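Local coordinates for glutathione S-transferase domain (Burkholderia graminis, PDB 4MF5), which binds glutathione and probably acts as a homodimeric glutathione transferase with an N-terminal thioredoxin-like domain and a helical C-terminal domain, at residues S27-T32 with A95-N100; N77-P82 with P89-P94; R134-Q139 with E187-G192; R174-S179 with G222-I227; E194-D199 with I203-T208. One frame throughout, in Å; residues are numbered along the deposited sequence.

Interaction 1: S27-T32 with A95-N100; sequences SAFPIT and AIIDPN
I97 lays its CD1 methyl against the base of the F29 side chain, where CD1 lies 3.6 Å from F29 CG and equally close to F29 CB. The same methyl meets I31, with I97 CD1 and I31 CG2 3.7 Å apart, and so touches two side chains of 27-32. I97 CG1 stands anti to its own carbonyl carbon (chi1 -62°) and the chain runs on extended, which carries CD1 from the strand to F29 and I31. I97 CG2 sits over one face of the F29 ring, 4.2 Å above the ring plane and displaced toward the rim. No hydrogen bond crosses; the 155 Å² buried between the segments is essentially apolar. The F29 backbone is tied down locally, because F29 O accepts from T32 N at 3.0 Å and from T32 OG1 at 2.8 Å, the hydroxyl approaching nearly in line with the C=O bond (163°). I97 belongs to strand 95-98 of the thioredoxin-like sheet and pairs through its backbone with Q44 of strand 43-47. On this side of the sheet I31 also packs on Y46 and L87, while F29 reaches P106 in the loop before, and P108 on, the edge strand 107-110.

Interaction 2: N77-P82 with P89-P94; sequences NDQLTP and PNNKIP. With GSH (glutathione), chain D.
The glutathione site is walled here by Q79 and N91, whose backbone and aliphatic parts press together: Q79 CG is 3.2 Å from N91 O, and N91 CA makes a CA-H...O contact of 3.5 Å with Q79 O. Both carbonyl oxygens are buried by the contact and have no hydrogen-bond partner in the model. L80 runs alongside N91 in the same direction, its CD2 3.8 Å from N91 CG. Glutathione is present only in traces, so its contacts describe a partly filled site. The Q79 chain starts with CG between the backbone N and carbonyl carbon (chi1 79°) and bends again at chi2, which turns the amide to the ligand: Q79 NE2 donates to O32 of the glutathione glycyl carboxylate at 3.0 Å (161°). The second grip is the thioredoxin-fold signature, a cis-proline loop entering strand 95-98. P94 follows a cis peptide bond, and the preceding I93 N donates to the cysteinyl carbonyl O2 of glutathione at 2.9 Å (162°). K92 flanks the same backbone of the tripeptide with its aliphatic chain, K92 CD coming within 3.4 Å of glutathione N3. From the second subunit, R181 hydrogen-bonds N90 OD1.

Interaction 3: R134-Q139 with E187-G192; sequences RYEAIQ and EQRLEG
E136 and R189 both send CG anti to their backbone N, and from there the chains differ: E136 stays extended to its carboxylate, whereas R189 bends once at chi2 (64°) and then runs straight to the guanidinium. These two long arms bridge helices whose CA atoms, even at E136 and R189, are 12.5 Å apart. Where they meet, R189 NH1 lies 3.2 Å from E136 OE2 in a salt bridge whose hydrogen bond is weak, bent to 135° at the hydrogen. The planes of the carboxylate and guanidinium stand 74° apart, so the paired two-point arrangement of a coplanar bridge is not formed, and R189 NH2 remains 3.8 Å from E136 OE2. A water fills that second role: it donates to E136 OE2 at 2.7 Å and accepts from R189 NH2 at 2.9 Å, lying in plane at the guanidinium edge. R189 NE is committed to I196 O, in the loop that follows helix 170-190, a hydrogen bond that limits rotation of the group. From the same helix as E136, Y135 meets Y118 of the second subunit edge-to-face, and Q139 OE1 accepts from F110 N of that subunit. With 62 Å² buried, the chemistry is that of a surface salt bridge between two helices of the C-terminal domain, in which a bent, weak direct bond is supplemented by a water.

Interaction 4: R174-S179 with G222-I227; sequences RYVAES and GELVAI
V176 and V225 bring their CA atoms to 6.1 Å where the short helix 222-225 ends against helix 170-190, its terminus marked by a Schellman motif: A226 is the C-prime residue with positive phi (54°), I227 N bonds G222 O at 3.2 Å, and the A226 N to E223 O bond is weak. V176 carries the contact on the other side. Its CG2 meets L224 CG at 3.5 Å, tighter than usual for two carbons, and the side chains cross at about a right angle; its CG1 touches L224 O, also at 3.5 Å. L224 has chi1 at -106° with chi2 nearly eclipsed; any strain here is doubtful. S179 offers carbon rather than oxygen: S179 CB is 4.0 Å from V225 CG1, while S179 OG turns back to Y175 O at 2.9 Å, joining S179 N on that carbonyl from the opposite face of its plane. The packing is structural, although R174 is a glutathione-binding residue whose ligand is absent from this chain. Helix 131-161 backs the contact through L155 on V176, F152 on S179 and H159 on L224. V225 also packs on L183 of helix 170-190 and L215 of helix 203-216, and Y175 and R174 both bond Q154 of the second subunit.

Interaction 5: E194-D199 with I203-T208; sequences EWILGD and IADIAT
D205 leaves helix 203-216 with its CB 3.9 Å from W195 CE3; the two side chains cross at about a right angle, the ring and carboxylate planes 60° apart. D205 CG lies beside the backbone N, anti to the carbonyl carbon (chi1 -52°), which turns the carboxylate toward the 195-198 turn, and comes to 3.5 Å from the same W195 CE3. At the tip the oxygens part. D205 OD1 takes the I196 N-H on its syn lone pair at 2.9 Å and 172°, almost straight. D205 OD2 packs on W195 CB at 3.4 Å and receives a water at 2.6 Å, which in turn accepts from L197 N. That oxygen also takes S202 N, consistent with the Ser-x-x-Asp N-capping box known in glutathione transferases, although S202 OG bonds A204 N here. One carboxylate thus ties the first turn of the helix to the type I turn W195-G198. I196 packs past this polar link, its CG2 4.0 Å from A204 CB and its CD1 3.8 Å from T208 OG1. Around it, I196 rests on W140 and L197 on A137, both of helix 131-161, while I203 packs on L116 of helix 112-123 and M59 of helix 51-63.

Interaction 2 holds the glutathione, and interaction 1, whose centre is 14 Å away, lies on the same side of the chain's centre, the I31 side chain about 12 Å from the ligand. Interactions 3 and 5 are neighbours, with centres 7 Å apart: R189 NE and I196 O are 2.8 Å apart in a probable hydrogen bond, and A137 CB packs on L197 CD1 at 3.7 Å. Interaction 4 sits nearer the start of helix 170-190, its centre 21 Å from that of interaction 3. The side chain of T208, in interaction 5, is about 10 Å from that of N52 of the pocket. Across the dimer, E178 of 174-179 packs on K92 of the other subunit, relating interaction 4 to the other chain's interaction 2.

Interaction 1: S27-T32 with A95-N100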
# COMPACT_ATOMS: atom_id res chain seq x y z
N SER A 27 4.44 29.22 5.37
CA SER A 27 4.94 29.27 6.74
C SER A 27 4.00 28.61 7.74
O SER A 27 4.43 28.33 8.86
CB SER A 27 5.20 30.71 7.17
OG SER A 27 3.99 31.44 7.33
N ALA A 28 2.75 28.33 7.37
CA ALA A 28 1.87 27.55 8.25
C ALA A 28 2.38 26.11 8.47
O ALA A 28 1.95 25.44 9.41
CB ALA A 28 0.46 27.51 7.69
N PHE A 29 3.26 25.64 7.60
CA PHE A 29 3.78 24.29 7.68
C PHE A 29 5.17 24.32 8.31
O PHE A 29 6.10 24.86 7.73
CB PHE A 29 3.83 23.68 6.29
CG PHE A 29 2.47 23.50 5.70
CD1 PHE A 29 1.74 22.35 5.92
CD2 PHE A 29 1.92 24.50 4.93
CE1 PHE A 29 0.47 22.21 5.39
CE2 PHE A 29 0.65 24.36 4.38
CZ PHE A 29 -0.07 23.22 4.63
N PRO A 30 5.31 23.74 9.51
CA PRO A 30 6.59 23.86 10.20
C PRO A 30 7.79 23.28 9.45
O PRO A 30 8.93 23.66 9.73
CB PRO A 30 6.34 23.12 11.52
CG PRO A 30 4.88 23.32 11.78
CD PRO A 30 4.26 23.21 10.40
N ILE A 31 7.55 22.35 8.52
CA ILE A 31 8.67 21.81 7.76
C ILE A 31 9.46 22.89 7.02
O ILE A 31 10.65 22.75 6.79
CB ILE A 31 8.20 20.70 6.80
CG1 ILE A 31 9.40 19.93 6.25
CG2 ILE A 31 7.35 21.22 5.67
CD1 ILE A 31 9.03 18.63 5.55
N THR A 32 8.78 23.97 6.67
CA THR A 32 9.41 25.04 5.89
C THR A 32 10.45 25.82 6.71
O THR A 32 11.24 26.56 6.14
CB THR A 32 8.37 26.01 5.29
OG1 THR A 32 7.68 26.69 6.34
CG2 THR A 32 7.41 25.28 4.35
N ALA A 95 7.61 13.13 1.03
CA ALA A 95 6.40 13.87 1.39
C ALA A 95 6.36 15.12 0.53
O ALA A 95 7.40 15.58 0.03
CB ALA A 95 6.41 14.21 2.88
N ILE A 96 5.16 15.66 0.34
CA ILE A 96 4.96 16.87 -0.44
C ILE A 96 4.08 17.87 0.28
O ILE A 96 3.28 17.51 1.15
CB ILE A 96 4.33 16.56 -1.83
CG1 ILE A 96 2.92 15.98 -1.71
CG2 ILE A 96 5.24 15.67 -2.65
CD1 ILE A 96 2.10 16.05 -2.96
N ILE A 97 4.19 19.12 -0.14
CA ILE A 97 3.13 20.11 0.07
C ILE A 97 2.85 20.74 -1.28
O ILE A 97 3.75 21.38 -1.86
CB ILE A 97 3.48 21.21 1.09
CG1 ILE A 97 3.74 20.60 2.48
CG2 ILE A 97 2.35 22.23 1.15
CD1 ILE A 97 4.46 21.54 3.42
N ASP A 98 1.64 20.55 -1.79
CA ASP A 98 1.23 21.23 -3.02
C ASP A 98 0.58 22.54 -2.60
O ASP A 98 -0.50 22.50 -2.03
CB ASP A 98 0.28 20.38 -3.84
CG ASP A 98 -0.04 21.01 -5.20
OD1 ASP A 98 0.42 22.16 -5.44
OD2 ASP A 98 -0.74 20.35 -5.99
N PRO A 99 1.19 23.72 -2.89
CA PRO A 99 0.56 24.97 -2.49
C PRO A 99 -0.78 25.20 -3.17
O PRO A 99 -1.64 25.90 -2.62
CB PRO A 99 1.58 26.03 -2.90
CG PRO A 99 2.34 25.41 -4.01
CD PRO A 99 2.43 23.96 -3.66
N ASN A 100 -0.96 24.62 -4.35
CA ASN A 100 -2.26 24.79 -4.99
C ASN A 100 -2.96 23.47 -5.16
O ASN A 100 -3.01 22.80 -6.17
CB ASN A 100 -2.14 25.59 -6.25
CG ASN A 100 -1.63 26.97 -5.97
OD1 ASN A 100 -0.54 27.31 -6.39
ND2 ASN A 100 -2.39 27.76 -5.23

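Interaction 2: N77-P82 with P89-P94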
# COMPACT_ATOMS: atom_id res chain seq x y z
N ASN A 77 20.06 12.53 9.98
CA ASN A 77 18.78 12.18 10.60
C ASN A 77 17.70 13.23 10.38
O ASN A 77 16.87 13.47 11.24
CB ASN A 77 18.96 11.92 12.11
CG ASN A 77 19.89 10.77 12.40
OD1 ASN A 77 20.76 10.86 13.27
ND2 ASN A 77 19.71 9.68 11.68
N ASP A 78 17.70 13.85 9.20
CA ASP A 78 16.75 14.91 8.93
C ASP A 78 15.30 14.43 9.03
O ASP A 78 14.41 15.21 9.38
CB ASP A 78 16.94 15.45 7.52
CG ASP A 78 18.19 16.26 7.33
OD1 ASP A 78 18.97 16.48 8.28
OD2 ASP A 78 18.37 16.72 6.17
N GLN A 79 15.07 13.18 8.66
CA GLN A 79 13.72 12.62 8.63
C GLN A 79 13.15 12.41 10.05
O GLN A 79 11.95 12.20 10.20
CB GLN A 79 13.72 11.31 7.82
CG GLN A 79 14.24 10.06 8.52
CD GLN A 79 15.74 9.97 8.68
OE1 GLN A 79 16.52 10.89 8.36
NE2 GLN A 79 16.17 8.83 9.18
N LEU A 80 14.01 12.51 11.07
CA LEU A 80 13.62 12.34 12.46
C LEU A 80 13.40 13.68 13.17
O LEU A 80 13.04 13.71 14.34
CB LEU A 80 14.67 11.52 13.24
CG LEU A 80 14.84 10.09 12.72
CD1 LEU A 80 15.99 9.38 13.43
CD2 LEU A 80 13.55 9.34 12.89
N THR A 81 13.64 14.79 12.48
CA THR A 81 13.41 16.10 13.07
C THR A 81 11.94 16.40 13.29
O THR A 81 11.08 15.92 12.53
CB THR A 81 14.00 17.27 12.24
OG1 THR A 81 13.42 17.29 10.94
CG2 THR A 81 15.51 17.15 12.10
N PRO A 82 11.63 17.24 14.29
CA PRO A 82 10.23 17.66 14.44
C PRO A 82 9.69 18.36 13.19
O PRO A 82 8.52 18.24 12.85
CB PRO A 82 10.27 18.60 15.63
CG PRO A 82 11.47 18.18 16.38
CD PRO A 82 12.48 17.77 15.37
N PRO A 89 4.44 12.23 10.05
CA PRO A 89 4.71 11.69 11.39
C PRO A 89 5.31 10.27 11.39
O PRO A 89 5.79 9.82 12.42
CB PRO A 89 3.32 11.70 12.03
CG PRO A 89 2.39 11.54 10.89
CD PRO A 89 2.99 12.38 9.80
N ASN A 90 5.29 9.59 10.24
CA ASN A 90 5.97 8.31 10.07
C ASN A 90 7.46 8.47 9.77
O ASN A 90 8.15 7.46 9.65
CB ASN A 90 5.27 7.50 8.99
CG ASN A 90 5.75 6.07 8.91
OD1 ASN A 90 5.91 5.40 9.94
ND2 ASN A 90 5.90 5.55 7.70
N ASN A 91 7.97 9.70 9.64
CA ASN A 91 9.41 9.92 9.52
C ASN A 91 10.04 9.30 8.27
O ASN A 91 11.24 9.02 8.27
CB ASN A 91 10.20 9.62 10.84
CG ASN A 91 10.43 8.14 11.18
OD1 ASN A 91 11.24 7.44 10.52
ND2 ASN A 91 9.85 7.69 12.26
N LYS A 92 9.26 9.19 7.19
CA LYS A 92 9.73 8.57 5.98
C LYS A 92 9.58 9.50 4.78
O LYS A 92 8.64 10.27 4.67
CB LYS A 92 8.96 7.28 5.72
CG LYS A 92 9.11 6.23 6.75
CD LYS A 92 10.51 5.72 6.95
CE LYS A 92 10.53 4.68 8.08
NZ LYS A 92 9.91 3.38 7.69
N ILE A 93 10.53 9.43 3.88
CA ILE A 93 10.38 10.12 2.61
C ILE A 93 9.66 9.21 1.61
O ILE A 93 9.65 8.00 1.74
CB ILE A 93 11.73 10.61 2.07
CG1 ILE A 93 12.65 9.45 1.69
CG2 ILE A 93 12.40 11.59 3.04
CD1 ILE A 93 12.42 8.97 0.27
N PRO A 94 9.04 9.80 0.60
CA PRO A 94 8.87 11.22 0.34
C PRO A 94 7.64 11.81 1.01
O PRO A 94 6.73 11.09 1.44
CB PRO A 94 8.69 11.24 -1.18
CG PRO A 94 7.90 9.98 -1.43
CD PRO A 94 8.44 8.98 -0.47
CG1 GSH D . 9.13 5.32 2.49
CD1 GSH D . 10.59 5.54 2.32
OE1 GSH D . 11.19 5.46 1.23
N2 GSH D . 11.21 5.84 3.43
CA2 GSH D . 12.47 5.28 3.87
C2 GSH D . 12.95 6.29 4.84
O2 GSH D . 12.56 7.51 4.73
CB2 GSH D . 13.63 5.04 2.94
SG2 GSH D . 13.34 5.51 1.25
N3 GSH D . 13.73 5.84 5.80
CA3 GSH D . 14.07 6.69 6.92
C3 GSH D . 14.10 5.87 8.19
O31 GSH D . 13.92 4.64 8.09
O32 GSH D . 14.31 6.42 9.29

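Interaction 3: R134-Q139 with E187-G192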
# COMPACT_ATOMS: atom_id res chain seq x y z
N ARG A 134 -9.09 2.94 -13.56
CA ARG A 134 -8.59 3.64 -12.38
C ARG A 134 -8.40 2.68 -11.22
O ARG A 134 -7.37 2.68 -10.54
CB ARG A 134 -9.57 4.73 -11.93
CG ARG A 134 -9.22 5.33 -10.57
CD ARG A 134 -10.28 6.30 -10.10
NE ARG A 134 -9.83 7.02 -8.90
CZ ARG A 134 -8.95 8.02 -8.92
NH1 ARG A 134 -8.46 8.45 -10.05
NH2 ARG A 134 -8.59 8.62 -7.80
N TYR A 135 -9.41 1.86 -10.94
CA TYR A 135 -9.30 0.90 -9.84
C TYR A 135 -8.22 -0.14 -10.11
O TYR A 135 -7.53 -0.55 -9.19
CB TYR A 135 -10.65 0.27 -9.49
CG TYR A 135 -11.60 1.29 -8.92
CD1 TYR A 135 -11.33 1.96 -7.74
CD2 TYR A 135 -12.75 1.65 -9.61
CE1 TYR A 135 -12.16 2.95 -7.25
CE2 TYR A 135 -13.58 2.62 -9.14
CZ TYR A 135 -13.28 3.29 -7.98
OH TYR A 135 -14.12 4.29 -7.53
N GLU A 136 -8.07 -0.58 -11.36
CA GLU A 136 -7.00 -1.48 -11.71
C GLU A 136 -5.62 -0.85 -11.45
O GLU A 136 -4.71 -1.53 -10.96
CB GLU A 136 -7.15 -1.94 -13.16
CG GLU A 136 -6.21 -3.06 -13.53
CD GLU A 136 -6.36 -3.51 -14.96
OE1 GLU A 136 -6.62 -2.70 -15.85
OE2 GLU A 136 -6.21 -4.71 -15.19
N ALA A 137 -5.47 0.42 -11.79
CA ALA A 137 -4.24 1.14 -11.49
C ALA A 137 -3.98 1.17 -10.00
O ALA A 137 -2.86 0.91 -9.55
CB ALA A 137 -4.28 2.56 -12.05
N ILE A 138 -5.01 1.51 -9.22
CA ILE A 138 -4.86 1.57 -7.78
C ILE A 138 -4.49 0.20 -7.23
O ILE A 138 -3.63 0.08 -6.35
CB ILE A 138 -6.14 2.15 -7.12
CG1 ILE A 138 -6.32 3.63 -7.53
CG2 ILE A 138 -6.07 2.00 -5.59
CD1 ILE A 138 -7.65 4.22 -7.11
N GLN A 139 -5.13 -0.85 -7.74
CA GLN A 139 -4.79 -2.23 -7.38
C GLN A 139 -3.30 -2.51 -7.57
O GLN A 139 -2.64 -3.03 -6.67
CB GLN A 139 -5.65 -3.17 -8.23
CG GLN A 139 -5.29 -4.64 -8.13
CD GLN A 139 -6.00 -5.38 -9.21
OE1 GLN A 139 -7.12 -5.85 -9.03
NE2 GLN A 139 -5.40 -5.42 -10.39
N GLU A 187 6.11 -10.78 -13.98
CA GLU A 187 6.47 -11.42 -15.25
C GLU A 187 5.24 -11.91 -16.00
O GLU A 187 5.08 -11.66 -17.20
CB GLU A 187 7.44 -12.57 -15.00
CG GLU A 187 7.88 -13.30 -16.24
CD GLU A 187 8.72 -12.45 -17.16
OE1 GLU A 187 9.25 -11.43 -16.72
OE2 GLU A 187 8.85 -12.84 -18.35
N GLN A 188 4.38 -12.63 -15.32
CA GLN A 188 3.15 -13.11 -15.94
C GLN A 188 2.24 -11.98 -16.34
O GLN A 188 1.60 -12.05 -17.36
CB GLN A 188 2.44 -14.11 -15.03
CG GLN A 188 1.24 -14.75 -15.65
CD GLN A 188 1.63 -15.50 -16.93
OE1 GLN A 188 2.48 -16.40 -16.87
NE2 GLN A 188 1.11 -15.06 -18.09
N ARG A 189 2.18 -10.92 -15.54
CA ARG A 189 1.35 -9.79 -15.87
C ARG A 189 1.83 -9.07 -17.13
O ARG A 189 1.05 -8.59 -17.96
CB ARG A 189 1.29 -8.82 -14.69
CG ARG A 189 0.54 -7.56 -14.96
CD ARG A 189 -0.90 -7.81 -15.23
NE ARG A 189 -1.52 -6.58 -15.59
CZ ARG A 189 -2.81 -6.46 -15.87
NH1 ARG A 189 -3.27 -5.27 -16.25
NH2 ARG A 189 -3.64 -7.49 -15.74
N LEU A 190 3.15 -8.97 -17.28
CA LEU A 190 3.74 -8.26 -18.40
C LEU A 190 3.75 -9.07 -19.68
O LEU A 190 4.02 -8.51 -20.75
CB LEU A 190 5.15 -7.80 -18.05
CG LEU A 190 5.20 -6.65 -17.06
CD1 LEU A 190 6.62 -6.52 -16.52
CD2 LEU A 190 4.73 -5.34 -17.65
N GLU A 191 3.44 -10.37 -19.62
CA GLU A 191 3.37 -11.17 -20.82
C GLU A 191 2.29 -10.61 -21.72
O GLU A 191 1.12 -10.53 -21.34
CB GLU A 191 3.10 -12.62 -20.46
CG GLU A 191 2.98 -13.55 -21.65
CD GLU A 191 4.21 -13.55 -22.53
OE1 GLU A 191 5.35 -13.43 -22.03
OE2 GLU A 191 4.03 -13.70 -23.76
N GLY A 192 2.67 -10.22 -22.93
CA GLY A 192 1.72 -9.68 -23.88
C GLY A 192 1.33 -8.24 -23.60
O GLY A 192 0.42 -7.74 -24.24
O HOH W 1 -6.31 -6.90 -16.80

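Interaction 4: R174-S179 with G222-I227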
# COMPACT_ATOMS: atom_id res chain seq x y z
N ARG A 174 14.29 -16.47 3.04
CA ARG A 174 12.85 -16.21 3.05
C ARG A 174 12.50 -15.09 2.08
O ARG A 174 11.54 -15.19 1.29
CB ARG A 174 12.44 -15.88 4.49
CG ARG A 174 11.08 -15.24 4.64
CD ARG A 174 10.77 -15.01 6.12
NE ARG A 174 9.57 -14.23 6.37
CZ ARG A 174 8.34 -14.72 6.37
NH1 ARG A 174 8.14 -16.01 6.16
NH2 ARG A 174 7.31 -13.90 6.60
N TYR A 175 13.25 -14.00 2.14
CA TYR A 175 12.95 -12.84 1.29
C TYR A 175 13.43 -13.03 -0.15
O TYR A 175 12.86 -12.43 -1.06
CB TYR A 175 13.40 -11.52 1.94
CG TYR A 175 12.70 -11.33 3.26
CD1 TYR A 175 11.33 -11.10 3.31
CD2 TYR A 175 13.38 -11.48 4.46
CE1 TYR A 175 10.66 -11.03 4.51
CE2 TYR A 175 12.72 -11.40 5.67
CZ TYR A 175 11.36 -11.19 5.70
OH TYR A 175 10.72 -11.17 6.91
N VAL A 176 14.43 -13.89 -0.40
CA VAL A 176 14.75 -14.29 -1.76
C VAL A 176 13.56 -15.01 -2.37
O VAL A 176 13.14 -14.70 -3.49
CB VAL A 176 16.01 -15.19 -1.81
CG1 VAL A 176 16.18 -15.77 -3.20
CG2 VAL A 176 17.24 -14.40 -1.42
N ALA A 177 13.02 -16.00 -1.66
CA ALA A 177 11.91 -16.76 -2.19
C ALA A 177 10.72 -15.85 -2.48
O ALA A 177 10.07 -15.96 -3.52
CB ALA A 177 11.52 -17.88 -1.23
N GLU A 178 10.42 -14.95 -1.56
CA GLU A 178 9.26 -14.08 -1.73
C GLU A 178 9.50 -13.07 -2.87
O GLU A 178 8.59 -12.76 -3.64
CB GLU A 178 8.93 -13.38 -0.44
CG GLU A 178 7.77 -12.41 -0.51
CD GLU A 178 6.45 -12.99 -0.94
OE1 GLU A 178 6.29 -14.24 -1.05
OE2 GLU A 178 5.52 -12.17 -1.17
N SER A 179 10.72 -12.54 -2.97
CA SER A 179 11.03 -11.61 -4.07
C SER A 179 10.93 -12.30 -5.42
O SER A 179 10.41 -11.72 -6.37
CB SER A 179 12.40 -10.97 -3.84
OG SER A 179 12.42 -10.13 -2.70
N GLY A 222 20.49 -9.31 -7.65
CA GLY A 222 20.13 -9.87 -8.93
C GLY A 222 20.52 -11.30 -9.18
O GLY A 222 19.88 -12.01 -9.94
N GLU A 223 21.62 -11.74 -8.56
CA GLU A 223 22.04 -13.13 -8.62
C GLU A 223 21.14 -13.99 -7.74
O GLU A 223 20.71 -15.07 -8.15
CB GLU A 223 23.51 -13.26 -8.23
CG GLU A 223 24.05 -14.68 -8.38
CD GLU A 223 25.48 -14.85 -7.94
OE1 GLU A 223 26.11 -15.82 -8.38
OE2 GLU A 223 25.99 -14.04 -7.13
N LEU A 224 20.83 -13.51 -6.54
CA LEU A 224 19.94 -14.27 -5.66
C LEU A 224 18.59 -14.54 -6.31
O LEU A 224 18.05 -15.63 -6.20
CB LEU A 224 19.70 -13.53 -4.36
CG LEU A 224 20.27 -13.82 -2.97
CD1 LEU A 224 21.32 -14.89 -2.92
CD2 LEU A 224 20.67 -12.54 -2.21
N VAL A 225 18.01 -13.53 -6.98
CA VAL A 225 16.68 -13.71 -7.56
C VAL A 225 16.73 -14.22 -8.99
O VAL A 225 15.69 -14.56 -9.52
CB VAL A 225 15.81 -12.43 -7.46
CG1 VAL A 225 15.65 -11.97 -6.04
CG2 VAL A 225 16.36 -11.30 -8.35
N ALA A 226 17.92 -14.24 -9.60
CA ALA A 226 18.13 -14.65 -11.00
C ALA A 226 17.21 -13.86 -11.95
O ALA A 226 16.31 -14.40 -12.58
CB ALA A 226 17.97 -16.16 -11.18
N ILE A 227 17.48 -12.56 -12.05
CA ILE A 227 16.64 -11.64 -12.78
C ILE A 227 16.41 -12.08 -14.24
O ILE A 227 15.36 -11.81 -14.81
CB ILE A 227 17.19 -10.19 -12.69
CG1 ILE A 227 16.21 -9.16 -13.25
CG2 ILE A 227 18.57 -10.05 -13.30
CD1 ILE A 227 14.88 -9.07 -12.52

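Interaction 5: E194-D199 with I203-T208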
# COMPACT_ATOMS: atom_id res chain seq x y z
N GLU A 194 2.85 -4.10 -22.88
CA GLU A 194 3.96 -3.16 -22.89
C GLU A 194 4.36 -2.79 -21.45
O GLU A 194 5.53 -2.85 -21.07
CB GLU A 194 3.58 -1.90 -23.67
CG GLU A 194 4.76 -1.11 -24.17
CD GLU A 194 5.58 -1.89 -25.19
OE1 GLU A 194 5.02 -2.73 -25.91
OE2 GLU A 194 6.78 -1.66 -25.26
N TRP A 195 3.35 -2.39 -20.69
CA TRP A 195 3.47 -1.88 -19.34
C TRP A 195 2.46 -2.63 -18.47
O TRP A 195 1.66 -3.44 -18.95
CB TRP A 195 3.21 -0.36 -19.33
CG TRP A 195 4.24 0.42 -20.05
CD1 TRP A 195 4.11 1.05 -21.24
CD2 TRP A 195 5.60 0.64 -19.63
NE1 TRP A 195 5.28 1.66 -21.60
CE2 TRP A 195 6.21 1.44 -20.62
CE3 TRP A 195 6.35 0.24 -18.52
CZ2 TRP A 195 7.54 1.84 -20.53
CZ3 TRP A 195 7.66 0.65 -18.43
CH2 TRP A 195 8.24 1.43 -19.42
N ILE A 196 2.47 -2.35 -17.16
CA ILE A 196 1.64 -3.12 -16.25
C ILE A 196 0.15 -3.07 -16.62
O ILE A 196 -0.56 -4.07 -16.52
CB ILE A 196 1.91 -2.73 -14.79
CG1 ILE A 196 3.31 -3.20 -14.40
CG2 ILE A 196 0.85 -3.29 -13.85
CD1 ILE A 196 3.80 -2.60 -13.09
N LEU A 197 -0.34 -1.90 -17.06
CA LEU A 197 -1.74 -1.75 -17.43
C LEU A 197 -1.98 -1.97 -18.92
O LEU A 197 -3.09 -1.74 -19.38
CB LEU A 197 -2.29 -0.39 -17.01
CG LEU A 197 -2.16 -0.12 -15.50
CD1 LEU A 197 -2.77 1.23 -15.18
CD2 LEU A 197 -2.81 -1.20 -14.66
N GLY A 198 -1.00 -2.43 -19.67
CA GLY A 198 -1.19 -2.67 -21.10
C GLY A 198 -0.37 -1.69 -21.90
O GLY A 198 0.83 -1.49 -21.65
N ASP A 199 -1.01 -1.06 -22.88
CA ASP A 199 -0.29 -0.16 -23.75
C ASP A 199 0.19 1.09 -23.05
O ASP A 199 1.22 1.64 -23.42
CB ASP A 199 -1.16 0.29 -24.93
CG ASP A 199 -1.40 -0.79 -25.96
OD1 ASP A 199 -0.69 -1.81 -25.97
OD2 ASP A 199 -2.28 -0.56 -26.82
N ILE A 203 1.17 5.23 -13.46
CA ILE A 203 1.65 5.24 -12.11
C ILE A 203 1.97 3.84 -11.58
O ILE A 203 2.76 3.72 -10.64
CB ILE A 203 0.68 5.98 -11.14
CG1 ILE A 203 -0.72 5.35 -11.10
CG2 ILE A 203 0.66 7.46 -11.47
CD1 ILE A 203 -1.59 5.93 -10.02
N ALA A 204 1.34 2.78 -12.11
CA ALA A 204 1.73 1.45 -11.66
C ALA A 204 3.19 1.14 -12.00
O ALA A 204 3.93 0.55 -11.20
CB ALA A 204 0.81 0.40 -12.27
N ASP A 205 3.62 1.53 -13.20
CA ASP A 205 5.01 1.32 -13.61
C ASP A 205 5.96 2.19 -12.78
O ASP A 205 7.03 1.76 -12.36
CB ASP A 205 5.15 1.62 -15.10
CG ASP A 205 4.12 0.85 -15.92
OD1 ASP A 205 4.21 -0.40 -15.93
OD2 ASP A 205 3.23 1.52 -16.49
N ILE A 206 5.57 3.45 -12.59
CA ILE A 206 6.37 4.38 -11.82
C ILE A 206 6.56 3.90 -10.38
O ILE A 206 7.63 4.06 -9.80
CB ILE A 206 5.76 5.79 -11.89
CG1 ILE A 206 5.82 6.30 -13.34
CG2 ILE A 206 6.47 6.73 -10.94
CD1 ILE A 206 5.07 7.60 -13.58
N ALA A 207 5.53 3.28 -9.80
CA ALA A 207 5.65 2.74 -8.45
C ALA A 207 6.61 1.57 -8.40
O ALA A 207 7.31 1.36 -7.42
CB ALA A 207 4.29 2.32 -7.92
N THR A 208 6.58 0.73 -9.43
CA THR A 208 7.15 -0.62 -9.38
C THR A 208 8.60 -0.68 -9.86
O THR A 208 9.46 -1.27 -9.21
CB THR A 208 6.27 -1.57 -10.20
OG1 THR A 208 4.94 -1.55 -9.67
CG2 THR A 208 6.79 -2.98 -10.18
O HOH W 2 0.78 0.77 -16.94